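PDB 3CVO: class I SAM-dependent methyltransferase from Silicibacter pomeroyi DSS-3, which probably binds S-adenosylmethionine in a Rossmann-like domain and transfers its methyl group to a substrate that is not known. Local coordinates for residues S42-V45 / A46-P50; S56-D60 / R61-R65; W104-Y107 / P108-P111. All coordinates share one frame; numbering follows the deposited sequence.

Contact 1: residues S42-V45 / A46-P50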
ATOM      1  N   SER A  42      -3.247  14.461  25.377  1.00 23.86           N
ATOM      2  CA  SER A  42      -4.593  13.992  25.007  1.00 22.73           C
ATOM      3  C   SER A  42      -4.885  12.694  25.743  1.00 24.09           C
ATOM      4  O   SER A  42      -6.000  12.406  26.185  1.00 23.54           O
ATOM      5  CB  SER A  42      -4.700  13.769  23.495  1.00 22.66           C
ATOM      6  OG  SER A  42      -3.645  12.944  23.000  1.00 23.05           O
ATOM      7  N   THR A  43      -3.817  11.934  25.903  1.00 22.08           N
ATOM      8  CA  THR A  43      -3.881  10.619  26.501  1.00 21.50           C
ATOM      9  C   THR A  43      -4.234  10.747  27.973  1.00 23.48           C
ATOM     10  O   THR A  43      -4.988   9.949  28.501  1.00 22.08           O
ATOM     11  CB  THR A  43      -2.512   9.902  26.403  1.00 21.63           C
ATOM     12  OG1 THR A  43      -2.002   9.994  25.049  1.00 20.73           O
ATOM     13  CG2 THR A  43      -2.662   8.443  26.823  1.00 22.21           C
ATOM     14  N   VAL A  44      -3.679  11.781  28.614  1.00 23.06           N
ATOM     15  CA  VAL A  44      -3.982  12.089  30.033  1.00 22.84           C
ATOM     16  C   VAL A  44      -5.444  12.493  30.159  1.00 22.46           C
ATOM     17  O   VAL A  44      -6.139  12.074  31.069  1.00 23.79           O
ATOM     18  CB  VAL A  44      -3.041  13.196  30.610  1.00 22.98           C
ATOM     19  CG1 VAL A  44      -3.472  13.627  32.038  1.00 24.63           C
ATOM     20  CG2 VAL A  44      -1.587  12.711  30.600  1.00 21.02           C
ATOM     21  N   VAL A  45      -5.905  13.302  29.218  1.00 23.52           N
ATOM     22  CA  VAL A  45      -7.317  13.677  29.159  1.00 22.24           C
ATOM     23  C   VAL A  45      -8.224  12.443  29.131  1.00 23.28           C
ATOM     24  O   VAL A  45      -9.242  12.389  29.834  1.00 22.00           O
ATOM     25  CB  VAL A  45      -7.677  14.598  27.971  1.00 23.77           C
ATOM     26  CG1 VAL A  45      -9.204  14.758  27.890  1.00 20.87           C
ATOM     27  CG2 VAL A  45      -6.997  15.958  28.106  1.00 25.76           C
ATOM     28  N   ALA A  46      -7.812  11.432  28.382  1.00 22.96           N
ATOM     29  CA  ALA A  46      -8.605  10.206  28.239  1.00 22.27           C
ATOM     30  C   ALA A  46      -8.534   9.354  29.511  1.00 22.22           C
ATOM     31  O   ALA A  46      -9.540   8.807  29.996  1.00 21.92           O
ATOM     32  CB  ALA A  46      -8.122   9.392  27.037  1.00 18.78           C
ATOM     33  N   ALA A  47      -7.322   9.277  30.050  1.00 21.80           N
ATOM     34  CA  ALA A  47      -7.013   8.481  31.232  1.00 23.24           C
ATOM     35  C   ALA A  47      -7.821   8.904  32.447  1.00 23.84           C
ATOM     36  O   ALA A  47      -8.104   8.102  33.326  1.00 23.75           O
ATOM     37  CB  ALA A  47      -5.511   8.566  31.558  1.00 20.93           C
ATOM     38  N   GLU A  48      -8.166  10.183  32.488  1.00 23.97           N
ATOM     39  CA  GLU A  48      -8.777  10.788  33.659  1.00 25.55           C
ATOM     40  C   GLU A  48     -10.279  10.670  33.626  1.00 24.95           C
ATOM     41  O   GLU A  48     -10.952  11.026  34.564  1.00 24.93           O
ATOM     42  CB  GLU A  48      -8.360  12.248  33.781  1.00 26.85           C
ATOM     43  CG  GLU A  48      -6.886  12.374  34.117  1.00 35.58           C
ATOM     44  CD  GLU A  48      -6.453  13.797  34.430  1.00 41.09           C
ATOM     45  OE1 GLU A  48      -7.097  14.764  33.936  1.00 45.85           O
ATOM     46  OE2 GLU A  48      -5.448  13.922  35.168  1.00 41.43           O
ATOM     47  N   LEU A  49     -10.783  10.138  32.521  1.00 23.26           N
ATOM     48  CA  LEU A  49     -12.198   9.856  32.360  1.00 21.95           C
ATOM     49  C   LEU A  49     -12.490   8.384  32.674  1.00 23.28           C
ATOM     50  O   LEU A  49     -11.726   7.474  32.302  1.00 23.86           O
ATOM     51  CB  LEU A  49     -12.677  10.210  30.953  1.00 20.91           C
ATOM     52  CG  LEU A  49     -12.572  11.680  30.517  1.00 26.35           C
ATOM     53  CD1 LEU A  49     -12.811  11.830  28.998  1.00 23.00           C
ATOM     54  CD2 LEU A  49     -13.520  12.535  31.299  1.00 29.59           C
ATOM     55  N   PRO A  50     -13.592   8.130  33.391  1.00 23.49           N
ATOM     56  CA  PRO A  50     -13.875   6.733  33.703  1.00 22.83           C
ATOM     57  C   PRO A  50     -14.481   5.967  32.555  1.00 22.17           C
ATOM     58  O   PRO A  50     -15.096   6.528  31.669  1.00 24.09           O
ATOM     59  CB  PRO A  50     -14.853   6.819  34.862  1.00 23.01           C
ATOM     60  CG  PRO A  50     -15.535   8.153  34.675  1.00 27.11           C
ATOM     61  CD  PRO A  50     -14.471   9.059  34.117  1.00 24.23           C
TER

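Contact 2: residues S56-D60 / R61-R65. With SO4 (sulfate ion), chain E; EDO (1,2-ethanediol), chain I; EDO (1,2-ethanediol), chain P.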
ATOM      1  N   SER A  56      -2.892   4.203  22.317  1.00 18.32           N
ATOM      2  CA  SER A  56      -2.117   5.309  21.760  1.00 20.06           C
ATOM      3  C   SER A  56      -0.865   4.769  21.086  1.00 22.87           C
ATOM      4  O   SER A  56      -0.012   4.156  21.699  1.00 25.36           O
ATOM      5  CB  SER A  56      -1.723   6.306  22.861  1.00 21.27           C
ATOM      6  OG  SER A  56      -2.873   6.692  23.628  1.00 28.74           O
ATOM      7  N   VAL A  57      -0.802   5.003  19.788  1.00 23.10           N
ATOM      8  CA  VAL A  57       0.295   4.563  18.940  1.00 21.23           C
ATOM      9  C   VAL A  57       1.381   5.615  19.003  1.00 19.53           C
ATOM     10  O   VAL A  57       1.169   6.807  18.814  1.00 24.58           O
ATOM     11  CB  VAL A  57      -0.201   4.348  17.436  1.00 21.67           C
ATOM     12  CG1 VAL A  57       1.006   4.070  16.458  1.00 20.58           C
ATOM     13  CG2 VAL A  57      -1.298   3.273  17.381  1.00 22.35           C
ATOM     14  N   GLU A  58       2.589   5.171  19.274  1.00 21.50           N
ATOM     15  CA  GLU A  58       3.678   6.116  19.512  1.00 19.25           C
ATOM     16  C   GLU A  58       4.999   5.642  18.880  1.00 18.86           C
ATOM     17  O   GLU A  58       5.422   4.529  19.123  1.00 21.74           O
ATOM     18  CB  GLU A  58       3.866   6.260  21.040  1.00 19.64           C
ATOM     19  CG  GLU A  58       5.002   7.190  21.494  1.00 16.70           C
ATOM     20  CD  GLU A  58       4.886   8.594  20.886  1.00 25.88           C
ATOM     21  OE1 GLU A  58       3.843   9.227  21.114  1.00 24.57           O
ATOM     22  OE2 GLU A  58       5.811   8.997  20.141  1.00 21.94           O
ATOM     23  N   SER A  59       5.644   6.531  18.122  1.00 19.59           N
ATOM     24  CA  SER A  59       6.886   6.200  17.406  1.00 18.00           C
ATOM     25  C   SER A  59       8.170   6.437  18.238  1.00 18.24           C
ATOM     26  O   SER A  59       9.204   5.826  17.964  1.00 20.42           O
ATOM     27  CB  SER A  59       6.985   7.004  16.080  1.00 18.08           C
ATOM     28  OG  SER A  59       6.871   8.394  16.312  1.00 21.19           O
ATOM     29  N   ASP A  60       8.092   7.298  19.251  1.00 17.88           N
ATOM     30  CA  ASP A  60       9.259   7.698  20.074  1.00 20.28           C
ATOM     31  C   ASP A  60       9.301   6.762  21.278  1.00 18.80           C
ATOM     32  O   ASP A  60       8.511   6.878  22.195  1.00 18.09           O
ATOM     33  CB  ASP A  60       9.127   9.171  20.481  1.00 21.50           C
ATOM     34  CG  ASP A  60      10.308   9.702  21.295  1.00 22.72           C
ATOM     35  OD1 ASP A  60      10.999   8.955  22.003  1.00 23.10           O
ATOM     36  OD2 ASP A  60      10.526  10.924  21.235  1.00 28.03           O
ATOM     37  N   ARG A  61      10.228   5.820  21.249  0.50 19.30           N
ATOM     38  CA  ARG A  61      10.314   4.815  22.294  0.50 20.36           C
ATOM     39  C   ARG A  61      10.514   5.442  23.687  0.50 22.03           C
ATOM     40  O   ARG A  61       9.912   5.009  24.685  0.50 20.98           O
ATOM     41  CB  ARG A  61      11.446   3.835  22.011  0.50 20.62           C
ATOM     42  CG  ARG A  61      11.499   2.715  23.028  0.50 23.80           C
ATOM     43  CD  ARG A  61      12.463   1.596  22.668  0.50 25.36           C
ATOM     44  NE  ARG A  61      12.073   0.359  23.340  0.50 33.00           N
ATOM     45  CZ  ARG A  61      12.631  -0.823  23.115  0.50 38.45           C
ATOM     46  NH1 ARG A  61      13.618  -0.935  22.235  0.50 37.59           N
ATOM     47  NH2 ARG A  61      12.195  -1.895  23.764  0.50 38.42           N
ATOM     48  N   ALA A  62      11.394   6.434  23.750  1.00 20.50           N
ATOM     49  CA  ALA A  62      11.741   7.076  25.036  1.00 20.39           C
ATOM     50  C   ALA A  62      10.567   7.862  25.602  1.00 20.21           C
ATOM     51  O   ALA A  62      10.314   7.852  26.809  1.00 19.62           O
ATOM     52  CB  ALA A  62      13.015   7.932  24.909  1.00 18.10           C
ATOM     53  N   TRP A  63       9.803   8.473  24.714  1.00 19.15           N
ATOM     54  CA  TRP A  63       8.579   9.142  25.122  1.00 18.46           C
ATOM     55  C   TRP A  63       7.505   8.137  25.532  1.00 21.26           C
ATOM     56  O   TRP A  63       6.841   8.333  26.539  1.00 19.40           O
ATOM     57  CB  TRP A  63       8.083  10.064  24.023  1.00 18.62           C
ATOM     58  CG  TRP A  63       6.844  10.791  24.334  1.00 20.62           C
ATOM     59  CD1 TRP A  63       5.650  10.628  23.724  1.00 24.53           C
ATOM     60  CD2 TRP A  63       6.661  11.836  25.307  1.00 21.80           C
ATOM     61  NE1 TRP A  63       4.737  11.496  24.237  1.00 23.12           N
ATOM     62  CE2 TRP A  63       5.330  12.257  25.205  1.00 20.29           C
ATOM     63  CE3 TRP A  63       7.492  12.452  26.244  1.00 25.20           C
ATOM     64  CZ2 TRP A  63       4.773  13.246  26.040  1.00 29.10           C
ATOM     65  CZ3 TRP A  63       6.948  13.442  27.067  1.00 30.86           C
ATOM     66  CH2 TRP A  63       5.595  13.824  26.955  1.00 30.11           C
ATOM     67  N   ALA A  64       7.380   7.024  24.812  1.00 18.94           N
ATOM     68  CA  ALA A  64       6.444   5.986  25.231  1.00 20.71           C
ATOM     69  C   ALA A  64       6.770   5.503  26.644  1.00 19.56           C
ATOM     70  O   ALA A  64       5.893   5.304  27.463  1.00 20.38           O
ATOM     71  CB  ALA A  64       6.402   4.779  24.226  1.00 19.18           C
ATOM     72  N   ARG A  65       8.054   5.379  26.935  1.00 21.06           N
ATOM     73  CA  ARG A  65       8.513   4.897  28.245  1.00 20.94           C
ATOM     74  C   ARG A  65       8.140   5.911  29.326  1.00 20.74           C
ATOM     75  O   ARG A  65       7.635   5.571  30.401  1.00 16.89           O
ATOM     76  CB  ARG A  65      10.015   4.675  28.233  1.00 21.35           C
ATOM     77  CG  ARG A  65      10.537   3.974  29.445  1.00 22.93           C
ATOM     78  CD  ARG A  65      12.054   3.953  29.388  1.00 28.37           C
ATOM     79  NE  ARG A  65      12.520   3.090  28.300  1.00 35.94           N
ATOM     80  CZ  ARG A  65      13.265   3.484  27.267  1.00 34.88           C
ATOM     81  NH1 ARG A  65      13.657   4.742  27.146  1.00 34.05           N
ATOM     82  NH2 ARG A  65      13.618   2.597  26.340  1.00 35.00           N
TER
HETATM   83  S   SO4 E 202      15.585   4.834  23.854  1.00 55.89           S
HETATM   84  O1  SO4 E 202      16.743   3.959  23.648  1.00 61.09           O
HETATM   85  O2  SO4 E 202      15.546   5.888  22.830  1.00 51.10           O
HETATM   86  O3  SO4 E 202      15.695   5.452  25.177  1.00 60.79           O
HETATM   87  O4  SO4 E 202      14.374   4.034  23.800  1.00 59.87           O
HETATM   88  C1  EDO I 206      12.461  -1.067  27.000  1.00 56.46           C
HETATM   89  O1  EDO I 206      12.157   0.219  26.471  1.00 56.60           O
HETATM   90  C2  EDO I 206      12.188  -0.978  28.481  1.00 54.21           C
HETATM   91  O2  EDO I 206      11.250   0.085  28.656  1.00 58.40           O
HETATM   92  C1  EDO P 213      12.022  13.486  24.524  1.00 51.44           C
HETATM   93  O1  EDO P 213      10.823  13.841  25.217  1.00 49.05           O
HETATM   94  C2  EDO P 213      11.660  12.643  23.312  1.00 48.23           C
HETATM   95  O2  EDO P 213      12.253  11.344  23.440  1.00 45.68           O
HETATM   96  O   HOH W   1      12.303   5.849  19.028  1.00 27.41           O

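Contact 3: residues W104-Y107 / P108-P111. With EDO (1,2-ethanediol), chain G.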
ATOM      1  N   TRP A 104      12.082   1.930   6.486  1.00 17.16           N
ATOM      2  CA  TRP A 104      11.013   2.290   5.544  1.00 15.02           C
ATOM      3  C   TRP A 104      10.053   1.150   5.305  1.00 18.46           C
ATOM      4  O   TRP A 104       8.864   1.385   5.129  1.00 17.95           O
ATOM      5  CB  TRP A 104      11.555   2.856   4.216  1.00 17.21           C
ATOM      6  CG  TRP A 104      12.281   1.942   3.308  1.00 14.76           C
ATOM      7  CD1 TRP A 104      13.630   1.786   3.204  1.00 13.78           C
ATOM      8  CD2 TRP A 104      11.695   1.061   2.343  1.00 13.91           C
ATOM      9  NE1 TRP A 104      13.910   0.881   2.205  1.00 15.38           N
ATOM     10  CE2 TRP A 104      12.730   0.470   1.634  1.00 13.15           C
ATOM     11  CE3 TRP A 104      10.369   0.799   1.943  1.00 18.66           C
ATOM     12  CZ2 TRP A 104      12.498  -0.481   0.626  1.00 15.80           C
ATOM     13  CZ3 TRP A 104      10.150  -0.104   0.920  1.00 20.53           C
ATOM     14  CH2 TRP A 104      11.198  -0.752   0.300  1.00 15.49           C
ATOM     15  N   ARG A 105      10.557  -0.083   5.360  1.00 17.66           N
ATOM     16  CA  ARG A 105       9.674  -1.262   5.078  1.00 20.81           C
ATOM     17  C   ARG A 105       8.693  -1.463   6.214  1.00 22.09           C
ATOM     18  O   ARG A 105       7.696  -2.110   6.026  1.00 20.61           O
ATOM     19  CB  ARG A 105      10.482  -2.535   4.828  1.00 20.32           C
ATOM     20  CG  ARG A 105      11.293  -2.490   3.539  1.00 19.43           C
ATOM     21  CD  ARG A 105      12.296  -3.603   3.438  1.00 18.26           C
ATOM     22  NE  ARG A 105      13.223  -3.450   2.332  1.00 20.00           N
ATOM     23  CZ  ARG A 105      14.378  -2.802   2.427  1.00 18.81           C
ATOM     24  NH1 ARG A 105      14.721  -2.215   3.565  1.00 16.86           N
ATOM     25  NH2 ARG A 105      15.150  -2.692   1.366  1.00 20.73           N
ATOM     26  N   SER A 106       8.930  -0.801   7.345  1.00 21.64           N
ATOM     27  CA  SER A 106       8.047  -0.890   8.522  1.00 20.34           C
ATOM     28  C   SER A 106       7.130   0.299   8.695  1.00 19.05           C
ATOM     29  O   SER A 106       6.245   0.310   9.551  1.00 19.42           O
ATOM     30  CB  SER A 106       8.855  -1.068   9.805  1.00 22.33           C
ATOM     31  OG  SER A 106       9.579  -2.276   9.760  1.00 23.54           O
ATOM     32  N   TYR A 107       7.242   1.276   7.821  1.00 18.18           N
ATOM     33  CA  TYR A 107       6.466   2.494   8.011  1.00 18.19           C
ATOM     34  C   TYR A 107       4.939   2.274   8.067  1.00 19.71           C
ATOM     35  O   TYR A 107       4.246   2.916   8.872  1.00 21.22           O
ATOM     36  CB  TYR A 107       6.793   3.574   6.972  1.00 19.13           C
ATOM     37  CG  TYR A 107       8.118   4.279   7.154  1.00 17.20           C
ATOM     38  CD1 TYR A 107       8.861   4.132   8.297  1.00 22.66           C
ATOM     39  CD2 TYR A 107       8.585   5.159   6.181  1.00 19.56           C
ATOM     40  CE1 TYR A 107      10.050   4.815   8.454  1.00 15.47           C
ATOM     41  CE2 TYR A 107       9.773   5.842   6.325  1.00 18.56           C
ATOM     42  CZ  TYR A 107      10.503   5.677   7.472  1.00 15.64           C
ATOM     43  OH  TYR A 107      11.687   6.400   7.649  1.00 18.09           O
ATOM     44  N   PRO A 108       4.397   1.392   7.194  1.00 20.48           N
ATOM     45  CA  PRO A 108       2.963   1.160   7.186  1.00 20.21           C
ATOM     46  C   PRO A 108       2.405   0.626   8.495  1.00 21.58           C
ATOM     47  O   PRO A 108       1.224   0.770   8.779  1.00 22.46           O
ATOM     48  CB  PRO A 108       2.786   0.174   6.022  1.00 21.09           C
ATOM     49  CG  PRO A 108       4.003   0.423   5.149  1.00 20.28           C
ATOM     50  CD  PRO A 108       5.070   0.587   6.143  1.00 21.53           C
ATOM     51  N   ASP A 109       3.280   0.071   9.304  1.00 21.56           N
ATOM     52  CA  ASP A 109       2.860  -0.478  10.610  1.00 20.82           C
ATOM     53  C   ASP A 109       2.286   0.612  11.473  1.00 20.21           C
ATOM     54  O   ASP A 109       1.445   0.345  12.304  1.00 23.08           O
ATOM     55  CB  ASP A 109       4.039  -1.033  11.395  1.00 20.40           C
ATOM     56  CG  ASP A 109       4.629  -2.297  10.814  1.00 25.19           C
ATOM     57  OD1 ASP A 109       4.136  -2.839   9.813  1.00 26.45           O
ATOM     58  OD2 ASP A 109       5.657  -2.739  11.374  1.00 24.74           O
ATOM     59  N   TYR A 110       2.788   1.832  11.307  1.00 18.89           N
ATOM     60  CA  TYR A 110       2.374   2.951  12.182  1.00 20.72           C
ATOM     61  C   TYR A 110       0.884   3.261  11.971  1.00 19.40           C
ATOM     62  O   TYR A 110       0.087   3.146  12.922  1.00 21.23           O
ATOM     63  CB  TYR A 110       3.260   4.157  12.023  1.00 21.65           C
ATOM     64  CG  TYR A 110       2.969   5.288  12.942  1.00 19.08           C
ATOM     65  CD1 TYR A 110       1.893   6.151  12.679  1.00 18.13           C
ATOM     66  CD2 TYR A 110       3.718   5.511  14.065  1.00 21.98           C
ATOM     67  CE1 TYR A 110       1.608   7.182  13.518  1.00 17.49           C
ATOM     68  CE2 TYR A 110       3.459   6.567  14.875  1.00 19.78           C
ATOM     69  CZ  TYR A 110       2.398   7.410  14.610  1.00 19.24           C
ATOM     70  OH  TYR A 110       2.138   8.483  15.438  1.00 21.01           O
ATOM     71  N   PRO A 111       0.483   3.593  10.724  1.00 19.72           N
ATOM     72  CA  PRO A 111      -0.947   3.793  10.538  1.00 19.11           C
ATOM     73  C   PRO A 111      -1.782   2.527  10.687  1.00 22.41           C
ATOM     74  O   PRO A 111      -2.936   2.590  11.160  1.00 22.72           O
ATOM     75  CB  PRO A 111      -1.040   4.375   9.101  1.00 19.14           C
ATOM     76  CG  PRO A 111       0.180   4.033   8.439  1.00 21.79           C
ATOM     77  CD  PRO A 111       1.266   3.972   9.526  1.00 17.69           C
TER
HETATM   78  C1  EDO G 204      17.477  -0.169   4.639  1.00 38.01           C
HETATM   79  O1  EDO G 204      17.553  -1.054   3.499  1.00 21.34           O
HETATM   80  C2  EDO G 204      17.539  -0.908   5.961  1.00 38.08           C
HETATM   81  O2  EDO G 204      18.640  -1.833   5.958  1.00 47.68           O
HETATM   82  O   HOH W   2       7.629  -4.535   9.990  1.00 41.58           O

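Contact 1: residues S42-V45 / A46-P50
Val-45, Ala-46 and Val-44 carry most of this contact, which lies within a single continuous piece of helix. The bond from CA to CB of Val-45 leads away from the residues that follow, though CB itself lies 3.2 Å from Ala-46 N; the side chain packs on Leu-14. Leu-49 CG comes to 3.5 Å from Val-45 O, and Leu-49 N bonds to Ala-46 O, three residues back.

Ala-46 N donates to Ser-42 O at 3.0 Å and, weakly, to Thr-43 O. The latter oxygen takes a straighter bond from Ala-47 N, 2.9 Å long at 153°. Both alanine methyls flank it, CB of Ala-46 at 3.5 Å and CB of Ala-47 at 3.4 Å from Thr-43 O. Alanine suits both places, where Ala-46 packs on Tyr-28 of helix 18-30 and Ala-47 on Leu-71 of helix 61-73.

Val-44 has Glu-48 as its partner one turn on, the two side chains running side by side and pointing the same way. Chi1 of 173° sets CG1 of Val-44 opposite the backbone N, and this methyl lies 3.7 Å from OE2 of Glu-48. Glu-48 CG brushes Val-44 O at 3.2 Å, while Glu-48 N gives the same oxygen a weak hydrogen bond.

The helix belongs to the beta-alpha-beta unit of strands 33-37 and 53-58 and follows the glycine-rich turn that, in related methyltransferases, lies against the cofactor; Thr-43 OG1 and Ser-42 OG both bond to Glu-36 before that turn.

The amides of Ala-46 and Ala-47 thus find carbonyl partners one turn back, so valines and alanines can be buried here at little polar cost, and the carboxylate of Glu-48 has a salt bridge from OE2 to Arg-11 to balance its charge.

Contact 2: residues S56-D60 / R61-R65
An aspartate N-cap starts helix 61-73: Asp-60, the residue just before the helix, turns its carboxylate back over the first turn and accepts from Trp-63 N through OD1 at 3.0 Å. Chi1 of -178° carries CG to the side opposite the backbone N, where OD1 can reach the amide of Trp-63. That amide meets OD1 from well above the carboxylate plane, 67° out of it, although the N-H itself points fairly straight. Asp-60 O begins the regular helical bonding, taking Ala-64 N at 2.9 Å. Aspartate suits the place because its short side chain supplies an acceptor to an amide that has no earlier turn to bond to, and its charge would probably interact well with the helix dipole.

In the class I methyltransferase fold this is the crossing from the second strand, 53-58, into the next helix, and the acidic residue at the end of that strand commonly binds the cofactor's ribose in relatives. Glu-58, last residue of the strand, probably corresponds to it. Its OE2 uses the anti lone pair to accept from Asp-60 N at 3.0 Å, so the cap residue is bonded at its backbone N as well as through its carboxylate, and OE1 bonds to Ser-39 OG.

The chain of Glu-58, bent at chi2 (55°), brings OE1 to the edge of the Trp-63 indole, 3.5 Å from CD1, with carboxylate and ring nearly perpendicular. Trp-63 NE1 bonds to Ser-39 O. Ala-64 CB rests 3.9 Å from Glu-58 CG. Arg-65 meets, at its guanidinium edge, a sulfate probably from the crystallisation liquor, NH1 bonding O3 at 2.9 Å and NH2 bonding O4.

Contact 3: residues W104-Y107 / P108-P111
Residues 104-106 form a short 3-10 segment that runs directly into a type I beta turn from Ser-106 to Asp-109, and that turn leads into helix 109-112. Asp-109 N closes it on Ser-106 O at 3.0 Å, and Tyr-110 N repeats the step on Tyr-107 O at 3.0 Å. Both amides lie well above the carbonyl planes, 46° and 48° out of them. Proline fits at 108 and 111 because neither place needs an N-H: Pro-108 lies within the turn, and the CD of Pro-111 comes to 3.2 Å from Tyr-107 O, the oxygen already taken by Tyr-110 N. Pro-108 CD also packs on Tyr-107 CB at 3.5 Å.

The Asp-109 side chain folds back over the turn, with chi1 of -70° setting CG beside its own backbone N, and CG lies 3.3 Å from Ser-106 O. A water donates to Asp-109 OD2 at 3.0 Å and also bonds to Ser-106 OG. With an alanine here, that water would probably lose an acceptor and hold the serine hydroxyl less firmly.

Trp-104 CA sits over the centre of one face of the Tyr-107 ring, 3.6 Å from its plane, and Tyr-107 OH bonds to Asp-101 of its own chain. Arg-105 CG lies over the Trp-104 indole face, toward its rim, while Trp-104 CZ2 lies 3.3 Å above one face of the Arg-105 guanidinium, offset toward that group's rim. Arg-105 forms a salt bridge with Asp-101 of the second subunit, to which Trp-104 NE1 also bonds, and Trp-104 stacks on Trp-104 of that subunit. This places the contact at the dimer interface. Tyr-107 and Tyr-110 meet the ring of Phe-132, Pro-111 packs on Cys-136 and Ala-139 of helix 133-143, and Tyr-110 reaches Ser-59 in the loop beyond strand 53-58.

Overall arrangement
The three contacts follow in series along the chain. Contacts 1 and 2 belong to successive beta-alpha-beta units that share strand 53-58, which lies between 81-86 and 33-37 in the mixed sheet; their centres are about 17 Å apart, and they touch where Thr-43 CG2 packs on Ser-56 OG at 3.6 Å. Contact 3 opens after strand 81-86, its centre about 15 Å from that of contact 2, and also reaches it through Tyr-110 O against Val-57. Contacts 1 and 3 do not meet: their centres, about 27 Å apart, lie on opposite sides of the chain's centre. Contact 2 therefore stands between the helix after the glycine-rich turn and the dimer interface, in a region consistent with a cofactor site.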